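Local coordinates for protein aldehyde Dehydrogenase (Burkholderia cenocepacia, PDB 4O6R) that probably catalyses the NAD(P)+-dependent oxidation of aldehydes to carboxylic acids and binds adenosine monophosphate in a nucleotide pocket, at residues Gly148-Ile153 with Ala173-Val178; Gly227-Thr232 with Lys250-Glu255; Gln287-Gly292 with Glu390-Phe395; Gly357-Gln362 with Tyr371-Ile376. All coordinates share one frame; numbering follows the deposited sequence. Where two conformers were deposited one is given.

In the fold
Contacts 1 and 2 are neighbours in one sheet, their centres about 10 Å apart: strand 138-153 pairs with 228-232, and both contacts touch AMP. Contacts 3 and 4, with centres about 14 Å apart, sit around a second sheet, where Pro394 leads into strand 395-401 and its carbonyl probably accepts a bond from Thr375 N. Along the chain contact 1 closes before contact 2 opens, then contact 3 opens, and contact 4 falls between its two segments. Contact 2 comes close to contact 3 at Glu255 and Cys289, both modelled in two conformers, where the nucleotide-binding part faces that with the probable active-site cysteine. Contact 4 lies farthest from contact 1, about 40 Å between centres.

Contact 1: Gly148-Ile153 with Ala173-Val178; sequences GVVGQI and AGNTVV. With AMP (adenosine monophosphate), chain E.
Asn175 OD1 takes the amide of Gly148 in a nearly straight bond (N to OD1 3.0 Å, 167°) in the carboxamide plane. Next the backbones pair in parallel: Thr176 N bonds to Gly148 O, Val150 N to Thr176 O at 2.9 Å, Val178 N to Val150 O, and Gln152 N to Val178 O. On one face Val149 CG2 rests on Thr176 OG1 (3.5 Å), and Val149 CG1 meets Val178 CG2. On the other, Val150 CG2, set between the backbone N and the carbonyl carbon (chi1 -61°), points at Val177 CG2, 3.8 Å away, while Val177 CG1 touches Gln152 OE1 (3.5 Å), a buried oxygen for which the model has no polar partner. This is the beta-alpha-beta unit of a Rossmann-like nucleotide-binding domain. Helix 159-172 links the two strands and lies on the face of Val150 and Val177; it ends in a Schellman motif at Gly174. Helix 47-66 covers the Val149 face, Ala57 O accepting from Thr176 OG1. In the second shell, Asn175 ND2 bonds to Ala170 O and Tyr476 O, fixing the amide that holds Gly148, and Gln152 NE2 reaches Lys166 O and Tyr476 OH. At the strand end Ile153 CG2 comes to 3.1 Å from AMP O4'.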
loop_
_atom_site.group_PDB
_atom_site.type_symbol
_atom_site.label_atom_id
_atom_site.label_comp_id
_atom_site.label_asym_id
_atom_site.label_seq_id
_atom_site.Cartn_x
_atom_site.Cartn_y
_atom_site.Cartn_z
ATOM N N GLY A 148 -12.867 6.773 -17.653
ATOM C CA GLY A 148 -13.640 7.654 -18.496
ATOM C C GLY A 148 -15.112 7.443 -18.235
ATOM O O GLY A 148 -15.575 7.643 -17.120
ATOM N N VAL A 149 -15.860 7.091 -19.284
ATOM C CA VAL A 149 -17.278 6.745 -19.149
ATOM C C VAL A 149 -17.374 5.241 -18.907
ATOM O O VAL A 149 -16.805 4.423 -19.654
ATOM C CB VAL A 149 -18.101 7.089 -20.417
ATOM C CG1 VAL A 149 -19.577 6.711 -20.244
ATOM C CG2 VAL A 149 -18.011 8.577 -20.718
ATOM N N VAL A 150 -18.052 4.877 -17.840
ATOM C CA VAL A 150 -18.205 3.466 -17.498
ATOM C C VAL A 150 -19.666 3.080 -17.575
ATOM O O VAL A 150 -20.542 3.849 -17.179
ATOM C CB VAL A 150 -17.584 3.102 -16.139
ATOM C CG1 VAL A 150 -16.075 3.397 -16.161
ATOM C CG2 VAL A 150 -18.240 3.834 -14.999
ATOM N N GLY A 151 -19.900 1.885 -18.104
ATOM C CA GLY A 151 -21.232 1.361 -18.264
ATOM C C GLY A 151 -21.457 0.295 -17.209
ATOM O O GLY A 151 -20.550 -0.511 -16.943
ATOM N N GLN A 152 -22.650 0.282 -16.628
ATOM C CA GLN A 152 -22.962 -0.651 -15.542
ATOM C C GLN A 152 -24.336 -1.246 -15.744
ATOM O O GLN A 152 -25.315 -0.532 -15.899
ATOM C CB GLN A 152 -22.851 0.057 -14.188
ATOM C CG GLN A 152 -21.524 0.792 -14.014
ATOM C CD GLN A 152 -21.383 1.510 -12.685
ATOM O OE1 GLN A 152 -22.303 2.193 -12.220
ATOM N NE2 GLN A 152 -20.229 1.360 -12.055
ATOM N N ILE A 153 -24.405 -2.570 -15.687
ATOM C CA ILE A 153 -25.645 -3.318 -15.877
ATOM C C ILE A 153 -25.882 -4.134 -14.622
ATOM O O ILE A 153 -25.029 -4.919 -14.233
ATOM C CB ILE A 153 -25.568 -4.221 -17.129
ATOM C CG1 ILE A 153 -25.432 -3.366 -18.384
ATOM C CG2 ILE A 153 -26.819 -5.087 -17.246
ATOM C CD1 ILE A 153 -25.005 -4.095 -19.624
ATOM N N ALA A 173 -13.744 7.446 -8.037
ATOM C CA ALA A 173 -12.518 7.388 -8.837
ATOM C C ALA A 173 -12.449 8.393 -9.971
ATOM O O ALA A 173 -11.408 8.503 -10.595
ATOM C CB ALA A 173 -12.326 6.002 -9.391
ATOM N N GLY A 174 -13.514 9.169 -10.200
ATOM C CA GLY A 174 -13.522 10.155 -11.245
ATOM C C GLY A 174 -14.089 9.756 -12.603
ATOM O O GLY A 174 -13.905 10.485 -13.569
ATOM N N ASN A 175 -14.782 8.627 -12.680
ATOM C CA ASN A 175 -15.461 8.222 -13.918
ATOM C C ASN A 175 -16.838 8.829 -13.971
ATOM O O ASN A 175 -17.408 9.164 -12.937
ATOM C CB ASN A 175 -15.612 6.721 -13.988
ATOM C CG ASN A 175 -14.286 6.002 -13.911
ATOM O OD1 ASN A 175 -13.566 5.921 -14.900
ATOM N ND2 ASN A 175 -13.943 5.492 -12.718
ATOM N N THR A 176 -17.402 8.933 -15.173
ATOM C CA THR A 176 -18.824 9.249 -15.292
ATOM C C THR A 176 -19.514 7.950 -15.651
ATOM O O THR A 176 -18.863 6.974 -16.065
ATOM C CB THR A 176 -19.103 10.343 -16.326
ATOM O OG1 THR A 176 -18.491 9.984 -17.571
ATOM C CG2 THR A 176 -18.583 11.655 -15.829
ATOM N N VAL A 177 -20.824 7.930 -15.471
ATOM C CA VAL A 177 -21.560 6.677 -15.372
ATOM C C VAL A 177 -22.810 6.630 -16.228
ATOM O O VAL A 177 -23.576 7.569 -16.248
ATOM C CB VAL A 177 -21.945 6.358 -13.902
ATOM C CG1 VAL A 177 -22.965 5.226 -13.811
ATOM C CG2 VAL A 177 -20.691 6.002 -13.128
ATOM N N VAL A 178 -22.977 5.523 -16.942
ATOM C CA VAL A 178 -24.249 5.184 -17.563
ATOM C C VAL A 178 -24.635 3.839 -16.958
ATOM O O VAL A 178 -23.930 2.843 -17.153
ATOM C CB VAL A 178 -24.141 5.070 -19.085
ATOM C CG1 VAL A 178 -25.475 4.682 -19.674
ATOM C CG2 VAL A 178 -23.631 6.402 -19.666
HETATM P P AMP E . -29.465 -11.633 -16.824
HETATM O O1P AMP E . -28.182 -12.154 -16.274
HETATM O O2P AMP E . -29.562 -11.821 -18.353
HETATM O O3P AMP E . -30.688 -12.073 -15.999
HETATM O "O5'" AMP E . -29.504 -9.993 -16.634
HETATM C "C5'" AMP E . -28.996 -9.140 -15.572
HETATM C "C4'" AMP E . -28.985 -7.684 -16.127
HETATM O "O4'" AMP E . -28.415 -7.707 -17.452
HETATM C "C3'" AMP E . -30.336 -6.979 -16.306
HETATM O "O3'" AMP E . -30.331 -5.550 -15.990
HETATM C "C2'" AMP E . -30.662 -7.263 -17.783
HETATM O "O2'" AMP E . -31.634 -6.397 -18.412
HETATM C "C1'" AMP E . -29.294 -7.205 -18.457
HETATM N N9 AMP E . -29.166 -7.955 -19.754
HETATM C C8 AMP E . -29.932 -8.991 -20.211
HETATM N N7 AMP E . -29.524 -9.387 -21.461
HETATM C C5 AMP E . -28.467 -8.613 -21.832
HETATM C C6 AMP E . -27.539 -8.487 -22.996
HETATM N N6 AMP E . -27.641 -9.278 -24.073
HETATM N N1 AMP E . -26.563 -7.560 -22.987
HETATM C C2 AMP E . -26.433 -6.746 -21.929
HETATM N N3 AMP E . -27.239 -6.788 -20.845
HETATM C C4 AMP E . -28.251 -7.672 -20.712
#

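Contact 2: Gly227-Thr232 with Lys250-Glu255; sequences GKIAFT and KRVQLE. With AMP (adenosine monophosphate), chain E.
Lys228 NZ meets Gln253 OE1 at 2.8 Å across two parallel strands of a beta-alpha-beta unit, 228-232 and 251-255, with helix 235-245 as the connection. The lysine chain is fully extended from CG anti to the backbone N (chi1 180°), which carries its amine past Arg251 to Gln253, two residues on. Asp475 O accepts a second bond from the same amine, and the Tyr476 ring adds a cation-pi contact, so this buried charge has several partners. Backbone groups are satisfied in parallel register: Arg251 N to Gly227 O, Ile229 N to Arg251 O, Gln253 N to Ile229 O (2.9 Å), Phe231 N to Gln253 O and Glu255 N to Phe231 O (166°). Lys250 sends its bent chain past Ile229, CD to CG2 3.6 Å, and NZ bonds to Ala221 O, His223 O and Asn248 OD1. Arg251 NH1 is taken up by Thr477 O. On the face opposite Lys228, Ile229 CG2 rests on Val252 CG2 at 4.0 Å, and Leu254 packs on Leu249 of a neighbouring subunit. The Phe231 ring turns its edge to the nucleotide, CE1 lying 3.0 Å from AMP O4' near the ring plane.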
loop_
_atom_site.group_PDB
_atom_site.type_symbol
_atom_site.label_atom_id
_atom_site.label_comp_id
_atom_site.label_asym_id
_atom_site.label_seq_id
_atom_site.Cartn_x
_atom_site.Cartn_y
_atom_site.Cartn_z
ATOM N N GLY A 227 -15.478 2.988 -21.758
ATOM C CA GLY A 227 -14.156 2.416 -21.474
ATOM C C GLY A 227 -14.158 1.160 -20.610
ATOM O O GLY A 227 -13.164 0.441 -20.545
ATOM N N LYS A 228 -15.268 0.919 -19.929
ATOM C CA LYS A 228 -15.423 -0.278 -19.097
ATOM C C LYS A 228 -16.888 -0.623 -18.975
ATOM O O LYS A 228 -17.741 0.275 -18.886
ATOM C CB LYS A 228 -14.825 -0.064 -17.704
ATOM C CG LYS A 228 -14.955 -1.267 -16.779
ATOM C CD LYS A 228 -14.292 -1.057 -15.427
ATOM C CE LYS A 228 -14.740 -2.174 -14.497
ATOM N NZ LYS A 228 -14.250 -2.048 -13.110
ATOM N N ILE A 229 -17.176 -1.918 -18.986
ATOM C CA ILE A 229 -18.512 -2.393 -18.747
ATOM C C ILE A 229 -18.464 -3.330 -17.551
ATOM O O ILE A 229 -17.561 -4.184 -17.471
ATOM C CB ILE A 229 -19.097 -3.102 -19.979
ATOM C CG1 ILE A 229 -20.552 -3.536 -19.767
ATOM C CG2 ILE A 229 -18.249 -4.299 -20.390
ATOM C CD1 ILE A 229 -21.542 -2.391 -19.760
ATOM N N ALA A 230 -19.409 -3.126 -16.628
ATOM C CA ALA A 230 -19.523 -3.949 -15.440
ATOM C C ALA A 230 -20.891 -4.610 -15.438
ATOM O O ALA A 230 -21.922 -3.924 -15.609
ATOM C CB ALA A 230 -19.319 -3.116 -14.198
ATOM N N PHE A 231 -20.903 -5.935 -15.287
ATOM C CA PHE A 231 -22.117 -6.700 -15.400
ATOM C C PHE A 231 -22.240 -7.737 -14.287
ATOM O O PHE A 231 -21.270 -8.453 -13.937
ATOM C CB PHE A 231 -22.184 -7.400 -16.774
ATOM C CG PHE A 231 -23.320 -8.385 -16.887
ATOM C CD1 PHE A 231 -24.579 -7.961 -17.213
ATOM C CD2 PHE A 231 -23.117 -9.737 -16.629
ATOM C CE1 PHE A 231 -25.637 -8.860 -17.299
ATOM C CE2 PHE A 231 -24.156 -10.648 -16.700
ATOM C CZ PHE A 231 -25.422 -10.201 -17.023
ATOM N N THR A 232 -23.447 -7.801 -13.729
ATOM C CA THR A 232 -23.820 -8.796 -12.728
ATOM C C THR A 232 -25.038 -9.482 -13.267
ATOM O O THR A 232 -26.016 -8.795 -13.632
ATOM C CB THR A 232 -24.150 -8.100 -11.401
ATOM O OG1 THR A 232 -22.976 -7.475 -10.904
ATOM C CG2 THR A 232 -24.700 -9.043 -10.356
ATOM N N LYS A 250 -12.964 -2.471 -24.479
ATOM C CA LYS A 250 -13.262 -1.921 -23.180
ATOM C C LYS A 250 -12.939 -2.936 -22.092
ATOM O O LYS A 250 -13.008 -4.150 -22.299
ATOM C CB LYS A 250 -14.717 -1.504 -23.067
ATOM C CG LYS A 250 -15.742 -2.593 -23.374
ATOM C CD LYS A 250 -17.172 -2.208 -23.068
ATOM C CE LYS A 250 -17.687 -0.968 -23.796
ATOM N NZ LYS A 250 -17.668 -1.082 -25.287
ATOM N N ARG A 251 -12.578 -2.425 -20.922
ATOM C CA ARG A 251 -12.369 -3.286 -19.788
ATOM C C ARG A 251 -13.716 -3.894 -19.386
ATOM O O ARG A 251 -14.773 -3.340 -19.709
ATOM C CB ARG A 251 -11.712 -2.528 -18.655
ATOM C CG ARG A 251 -10.267 -2.225 -19.008
ATOM C CD ARG A 251 -9.684 -1.093 -18.203
ATOM N NE ARG A 251 -9.606 -1.491 -16.809
ATOM C CZ ARG A 251 -8.977 -0.803 -15.859
ATOM N NH1 ARG A 251 -8.342 0.316 -16.148
ATOM N NH2 ARG A 251 -8.957 -1.266 -14.615
ATOM N N VAL A 252 -13.645 -5.035 -18.710
ATOM C CA VAL A 252 -14.810 -5.824 -18.343
ATOM C C VAL A 252 -14.724 -6.277 -16.870
ATOM O O VAL A 252 -13.663 -6.696 -16.384
ATOM C CB VAL A 252 -14.926 -7.063 -19.261
ATOM C CG1 VAL A 252 -16.101 -7.951 -18.857
ATOM C CG2 VAL A 252 -15.071 -6.643 -20.716
ATOM N N GLN A 253 -15.833 -6.160 -16.167
ATOM C CA GLN A 253 -15.996 -6.747 -14.843
ATOM C C GLN A 253 -17.264 -7.632 -14.847
ATOM O O GLN A 253 -18.301 -7.252 -15.405
ATOM C CB GLN A 253 -16.094 -5.625 -13.792
ATOM C CG GLN A 253 -16.378 -6.084 -12.378
ATOM C CD GLN A 253 -16.333 -4.928 -11.393
ATOM O OE1 GLN A 253 -16.009 -3.767 -11.766
ATOM N NE2 GLN A 253 -16.652 -5.210 -10.141
ATOM N N LEU A 254 -17.176 -8.804 -14.219
ATOM C CA LEU A 254 -18.275 -9.787 -14.297
ATOM C C LEU A 254 -18.496 -10.415 -12.947
ATOM O O LEU A 254 -17.554 -10.927 -12.349
ATOM C CB LEU A 254 -17.926 -10.909 -15.274
ATOM C CG LEU A 254 -17.588 -10.543 -16.719
ATOM C CD1 LEU A 254 -16.997 -11.729 -17.485
ATOM C CD2 LEU A 254 -18.808 -9.996 -17.435
ATOM N N GLU A 255 -19.726 -10.355 -12.464
ATOM C CA GLU A 255 -20.136 -11.146 -11.286
ATOM C C GLU A 255 -21.282 -11.991 -11.713
ATOM O O GLU A 255 -22.376 -11.493 -11.972
ATOM C CB GLU A 255 -20.589 -10.321 -10.076
ATOM C CG GLU A 255 -20.914 -11.204 -8.850
ATOM C CD GLU A 255 -22.399 -11.507 -8.583
ATOM O OE1 GLU A 255 -23.055 -12.356 -9.248
ATOM O OE2 GLU A 255 -22.928 -10.947 -7.607
HETATM P P AMP E . -29.465 -11.633 -16.824
HETATM O O1P AMP E . -28.182 -12.154 -16.274
HETATM O O2P AMP E . -29.562 -11.821 -18.353
HETATM O O3P AMP E . -30.688 -12.073 -15.999
HETATM O "O5'" AMP E . -29.504 -9.993 -16.634
HETATM C "C5'" AMP E . -28.996 -9.140 -15.572
HETATM C "C4'" AMP E . -28.985 -7.684 -16.127
HETATM O "O4'" AMP E . -28.415 -7.707 -17.452
HETATM C "C3'" AMP E . -30.336 -6.979 -16.306
HETATM O "O3'" AMP E . -30.331 -5.550 -15.990
HETATM C "C2'" AMP E . -30.662 -7.263 -17.783
HETATM O "O2'" AMP E . -31.634 -6.397 -18.412
HETATM C "C1'" AMP E . -29.294 -7.205 -18.457
HETATM N N9 AMP E . -29.166 -7.955 -19.754
HETATM C C8 AMP E . -29.932 -8.991 -20.211
HETATM N N7 AMP E . -29.524 -9.387 -21.461
HETATM C C5 AMP E . -28.467 -8.613 -21.832
HETATM C C6 AMP E . -27.539 -8.487 -22.996
HETATM N N6 AMP E . -27.641 -9.278 -24.073
HETATM N N1 AMP E . -26.563 -7.560 -22.987
HETATM C C2 AMP E . -26.433 -6.746 -21.929
HETATM N N3 AMP E . -27.239 -6.788 -20.845
HETATM C C4 AMP E . -28.251 -7.672 -20.712
#

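Contact 3: Gln287-Gly292 with Glu390-Phe395; sequences QACIAG and EVFGPF
The Phe392 ring receives Gln287 on one face: CA stands over the centre, 3.9 Å from the centroid and 13° off the normal, a CH-pi contact, and the peptide running on to Ala288 N lies over the same face. Cys289 CA comes to the edge in the ring plane. Cys289 SG, in one of two modelled conformers, approaches obliquely, so this sulfur-aromatic contact is less certain. Trp156 also meets this ring, the two planes nearly perpendicular. CG anti to the backbone N (chi1 -152°) swings the Phe392 ring against Gln287, and the Phe392 carbonyl O touches Gln287 CG at 3.5 Å while accepting a bond from His336 NE2. The loop 287-292 matches the cysteine active-site signature of aldehyde dehydrogenases, so Cys289 is probably the nucleophile; 390-395 is the segment whose glutamate, in relatives, binds the ribose next to the nicotinamide. A type I turn from Ala288 to Ala291, closed by Ala291 N to Ala288 O at 3.0 Å, carries the cysteine at its second position. Water joins the two loops, donating to Ala288 O (2.7 Å) and to Glu390 OE2 (3.0 Å). Gln287 OE1 is held by Thr332 N, and Gln287 O takes bonds from the side-chain amides of Asn157 and Asn284.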
loop_
_atom_site.group_PDB
_atom_site.type_symbol
_atom_site.label_atom_id
_atom_site.label_comp_id
_atom_site.label_asym_id
_atom_site.label_seq_id
_atom_site.Cartn_x
_atom_site.Cartn_y
_atom_site.Cartn_z
ATOM N N GLN A 287 -32.754 -14.820 -3.265
ATOM C CA GLN A 287 -32.399 -14.136 -4.492
ATOM C C GLN A 287 -31.122 -13.331 -4.242
ATOM O O GLN A 287 -31.121 -12.096 -4.118
ATOM C CB GLN A 287 -33.554 -13.241 -4.951
ATOM C CG GLN A 287 -34.847 -13.995 -5.200
ATOM C CD GLN A 287 -36.072 -13.075 -5.311
ATOM O OE1 GLN A 287 -36.876 -13.197 -6.230
ATOM N NE2 GLN A 287 -36.198 -12.153 -4.379
ATOM N N ALA A 288 -30.038 -14.089 -4.089
ATOM C CA ALA A 288 -28.753 -13.554 -3.737
ATOM C C ALA A 288 -27.729 -14.465 -4.373
ATOM O O ALA A 288 -27.762 -15.666 -4.181
ATOM C CB ALA A 288 -28.569 -13.517 -2.216
ATOM N N CYS A 289 -26.808 -13.900 -5.135
ATOM C CA CYS A 289 -25.837 -14.735 -5.806
ATOM C C CYS A 289 -24.893 -15.403 -4.793
ATOM O O CYS A 289 -24.267 -16.404 -5.124
ATOM C CB CYS A 289 -25.079 -13.938 -6.868
ATOM S SG CYS A 289 -26.144 -13.160 -8.122
ATOM N N ILE A 290 -24.817 -14.872 -3.564
ATOM C CA ILE A 290 -24.053 -15.526 -2.484
ATOM C C ILE A 290 -24.863 -16.357 -1.506
ATOM O O ILE A 290 -24.358 -16.721 -0.427
ATOM C CB ILE A 290 -23.249 -14.494 -1.655
ATOM C CG1 ILE A 290 -24.139 -13.337 -1.181
ATOM C CG2 ILE A 290 -22.077 -14.027 -2.500
ATOM C CD1 ILE A 290 -23.485 -12.455 -0.107
ATOM N N ALA A 291 -26.104 -16.663 -1.872
ATOM C CA ALA A 291 -26.962 -17.462 -1.000
ATOM C C ALA A 291 -26.293 -18.763 -0.648
ATOM O O ALA A 291 -25.651 -19.365 -1.491
ATOM C CB ALA A 291 -28.269 -17.753 -1.683
ATOM N N GLY A 292 -26.477 -19.210 0.599
ATOM C CA GLY A 292 -26.016 -20.515 1.036
ATOM C C GLY A 292 -26.936 -21.607 0.505
ATOM O O GLY A 292 -27.690 -22.220 1.279
ATOM N N GLU A 390 -27.954 -23.020 -10.412
ATOM C CA GLU A 390 -28.423 -21.915 -9.578
ATOM C C GLU A 390 -29.952 -21.868 -9.658
ATOM O O GLU A 390 -30.523 -21.773 -10.753
ATOM C CB GLU A 390 -27.782 -20.551 -10.003
ATOM C CG GLU A 390 -27.891 -19.452 -8.924
ATOM C CD GLU A 390 -26.989 -18.211 -9.129
ATOM O OE1 GLU A 390 -26.465 -18.023 -10.270
ATOM O OE2 GLU A 390 -26.815 -17.404 -8.138
ATOM N N VAL A 391 -30.618 -22.019 -8.519
ATOM C CA VAL A 391 -32.090 -21.930 -8.456
ATOM C C VAL A 391 -32.505 -20.481 -8.115
ATOM O O VAL A 391 -33.472 -19.945 -8.623
ATOM C CB VAL A 391 -32.642 -22.957 -7.446
ATOM C CG1 VAL A 391 -34.159 -22.870 -7.321
ATOM C CG2 VAL A 391 -32.243 -24.355 -7.866
ATOM N N PHE A 392 -31.740 -19.828 -7.249
ATOM C CA PHE A 392 -31.899 -18.371 -6.987
ATOM C C PHE A 392 -33.234 -18.088 -6.305
ATOM O O PHE A 392 -33.796 -17.023 -6.489
ATOM C CB PHE A 392 -31.771 -17.542 -8.287
ATOM C CG PHE A 392 -31.251 -16.139 -8.082
ATOM C CD1 PHE A 392 -29.955 -15.927 -7.672
ATOM C CD2 PHE A 392 -32.049 -15.034 -8.335
ATOM C CE1 PHE A 392 -29.452 -14.644 -7.510
ATOM C CE2 PHE A 392 -31.561 -13.735 -8.170
ATOM C CZ PHE A 392 -30.265 -13.541 -7.755
ATOM N N GLY A 393 -33.728 -19.044 -5.525
ATOM C CA GLY A 393 -34.999 -18.885 -4.786
ATOM C C GLY A 393 -34.759 -19.375 -3.373
ATOM O O GLY A 393 -33.606 -19.749 -3.031
ATOM N N PRO A 394 -35.823 -19.408 -2.549
ATOM C CA PRO A 394 -35.667 -19.758 -1.140
ATOM C C PRO A 394 -35.616 -21.272 -1.055
ATOM O O PRO A 394 -36.555 -21.908 -0.591
ATOM C CB PRO A 394 -36.941 -19.205 -0.498
ATOM C CG PRO A 394 -37.969 -19.297 -1.588
ATOM C CD PRO A 394 -37.203 -19.004 -2.866
ATOM N N PHE A 395 -34.518 -21.829 -1.555
ATOM C CA PHE A 395 -34.449 -23.230 -1.922
ATOM C C PHE A 395 -33.059 -23.720 -1.576
ATOM O O PHE A 395 -32.107 -23.270 -2.147
ATOM C CB PHE A 395 -34.708 -23.345 -3.440
ATOM C CG PHE A 395 -34.744 -24.742 -3.980
ATOM C CD1 PHE A 395 -33.607 -25.553 -3.967
ATOM C CD2 PHE A 395 -35.890 -25.236 -4.585
ATOM C CE1 PHE A 395 -33.650 -26.832 -4.488
ATOM C CE2 PHE A 395 -35.923 -26.506 -5.135
ATOM C CZ PHE A 395 -34.810 -27.318 -5.087
HETATM O O HOH W 1 -28.033 -18.055 -5.483
#

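Contact 4: Gly357-Gln362 with Tyr371-Ile376; sequences GGSAPQ and YVRPTI
Thr375 OG1 has two partners: it donates to Arg373 O at 2.8 Å and receives a weak bond from Gly358 N (2.7 Å, 129°). The backbone bond from Arg373 N to Ser359 O is firmer, 3.0 Å and 168°. The Arg373 side chain is modelled in two conformers, and its guanidinium contacts hold for one of them. In that one the chain bends at chi3 (-46°) to fold back over the loop, Ser359 O stands 3.4 Å above the middle of the guanidinium, and Gly357 O, near its plane, takes a weak bond from NH1. Beyond, Pro361 CD rests on Tyr371 CB at 3.5 Å, while Tyr371 OH bonds to His34 ND1. The contact closes the hairpin-like connection from strand 353-356 to the antiparallel strand 375-378, far from the nucleotide site. Gly357 CA makes a CA-H...O contact with Pro374 O at 3.3 Å where a beta carbon would clash, which implies that this close backbone approach depends on glycine.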
loop_
_atom_site.group_PDB
_atom_site.type_symbol
_atom_site.label_atom_id
_atom_site.label_comp_id
_atom_site.label_asym_id
_atom_site.label_seq_id
_atom_site.Cartn_x
_atom_site.Cartn_y
_atom_site.Cartn_z
ATOM N N GLY A 357 -41.851 -27.296 2.255
ATOM C CA GLY A 357 -42.069 -26.343 1.192
ATOM C C GLY A 357 -42.193 -26.967 -0.169
ATOM O O GLY A 357 -42.722 -28.058 -0.303
ATOM N N GLY A 358 -41.754 -26.232 -1.182
ATOM C CA GLY A 358 -41.842 -26.721 -2.569
ATOM C C GLY A 358 -43.050 -26.237 -3.344
ATOM O O GLY A 358 -43.215 -26.565 -4.524
ATOM N N SER A 359 -43.911 -25.452 -2.717
ATOM C CA SER A 359 -45.078 -24.945 -3.436
ATOM C C SER A 359 -45.553 -23.622 -2.854
ATOM O O SER A 359 -45.035 -23.158 -1.837
ATOM C CB SER A 359 -46.187 -25.987 -3.459
ATOM O OG SER A 359 -46.603 -26.259 -2.165
ATOM N N ALA A 360 -46.491 -22.988 -3.549
ATOM C CA ALA A 360 -47.038 -21.722 -3.100
ATOM C C ALA A 360 -47.739 -21.884 -1.752
ATOM O O ALA A 360 -48.263 -22.949 -1.458
ATOM C CB ALA A 360 -47.995 -21.178 -4.145
ATOM N N PRO A 361 -47.751 -20.823 -0.922
ATOM C CA PRO A 361 -48.522 -20.876 0.325
ATOM C C PRO A 361 -50.003 -20.890 0.012
ATOM O O PRO A 361 -50.408 -20.401 -1.041
ATOM C CB PRO A 361 -48.118 -19.584 1.052
ATOM C CG PRO A 361 -47.708 -18.648 -0.032
ATOM C CD PRO A 361 -47.154 -19.491 -1.144
ATOM N N GLN A 362 -50.817 -21.462 0.891
ATOM C CA GLN A 362 -52.226 -21.671 0.571
ATOM C C GLN A 362 -53.062 -20.408 0.805
ATOM O O GLN A 362 -54.125 -20.281 0.235
ATOM C CB GLN A 362 -52.800 -22.850 1.371
ATOM N N TYR A 371 -45.362 -16.070 -4.871
ATOM C CA TYR A 371 -44.942 -16.653 -3.598
ATOM C C TYR A 371 -44.625 -18.139 -3.661
ATOM O O TYR A 371 -45.370 -18.940 -4.266
ATOM C CB TYR A 371 -46.023 -16.464 -2.535
ATOM C CG TYR A 371 -46.238 -15.036 -2.075
ATOM C CD1 TYR A 371 -45.466 -14.491 -1.032
ATOM C CD2 TYR A 371 -47.213 -14.240 -2.653
ATOM C CE1 TYR A 371 -45.661 -13.188 -0.611
ATOM C CE2 TYR A 371 -47.426 -12.946 -2.211
ATOM C CZ TYR A 371 -46.649 -12.422 -1.205
ATOM O OH TYR A 371 -46.879 -11.136 -0.759
ATOM N N VAL A 372 -43.539 -18.509 -2.999
ATOM C CA VAL A 372 -43.229 -19.906 -2.759
ATOM C C VAL A 372 -42.711 -20.073 -1.330
ATOM O O VAL A 372 -42.034 -19.188 -0.796
ATOM C CB VAL A 372 -42.264 -20.455 -3.832
ATOM C CG1 VAL A 372 -40.929 -19.758 -3.810
ATOM C CG2 VAL A 372 -42.070 -21.950 -3.674
ATOM N N ARG A 373 -43.045 -21.190 -0.705
ATOM C CA ARG A 373 -42.606 -21.454 0.655
ATOM C C ARG A 373 -41.120 -21.810 0.699
ATOM O O ARG A 373 -40.578 -22.298 -0.277
ATOM C CB ARG A 373 -43.405 -22.599 1.271
ATOM C CG ARG A 373 -44.883 -22.269 1.448
ATOM C CD ARG A 373 -45.650 -23.444 2.025
ATOM N NE ARG A 373 -45.293 -24.675 1.332
ATOM C CZ ARG A 373 -46.092 -25.372 0.533
ATOM N NH1 ARG A 373 -45.594 -26.458 -0.045
ATOM N NH2 ARG A 373 -47.385 -25.022 0.327
ATOM N N PRO A 374 -40.468 -21.541 1.832
ATOM C CA PRO A 374 -39.080 -21.973 2.015
ATOM C C PRO A 374 -38.989 -23.462 1.764
ATOM O O PRO A 374 -39.791 -24.229 2.304
ATOM C CB PRO A 374 -38.788 -21.643 3.483
ATOM C CG PRO A 374 -39.733 -20.543 3.821
ATOM C CD PRO A 374 -40.975 -20.779 2.989
ATOM N N THR A 375 -38.060 -23.850 0.908
ATOM C CA THR A 375 -37.985 -25.205 0.389
ATOM C C THR A 375 -36.604 -25.806 0.722
ATOM O O THR A 375 -35.574 -25.165 0.511
ATOM C CB THR A 375 -38.247 -25.193 -1.115
ATOM O OG1 THR A 375 -39.558 -24.667 -1.372
ATOM C CG2 THR A 375 -38.169 -26.559 -1.690
ATOM N N ILE A 376 -36.627 -27.002 1.300
ATOM C CA ILE A 376 -35.447 -27.752 1.697
ATOM C C ILE A 376 -35.508 -29.135 1.057
ATOM O O ILE A 376 -36.463 -29.878 1.293
ATOM C CB ILE A 376 -35.391 -27.894 3.241
ATOM C CG1 ILE A 376 -35.296 -26.532 3.904
ATOM C CG2 ILE A 376 -34.199 -28.751 3.689
ATOM C CD1 ILE A 376 -35.486 -26.608 5.408
#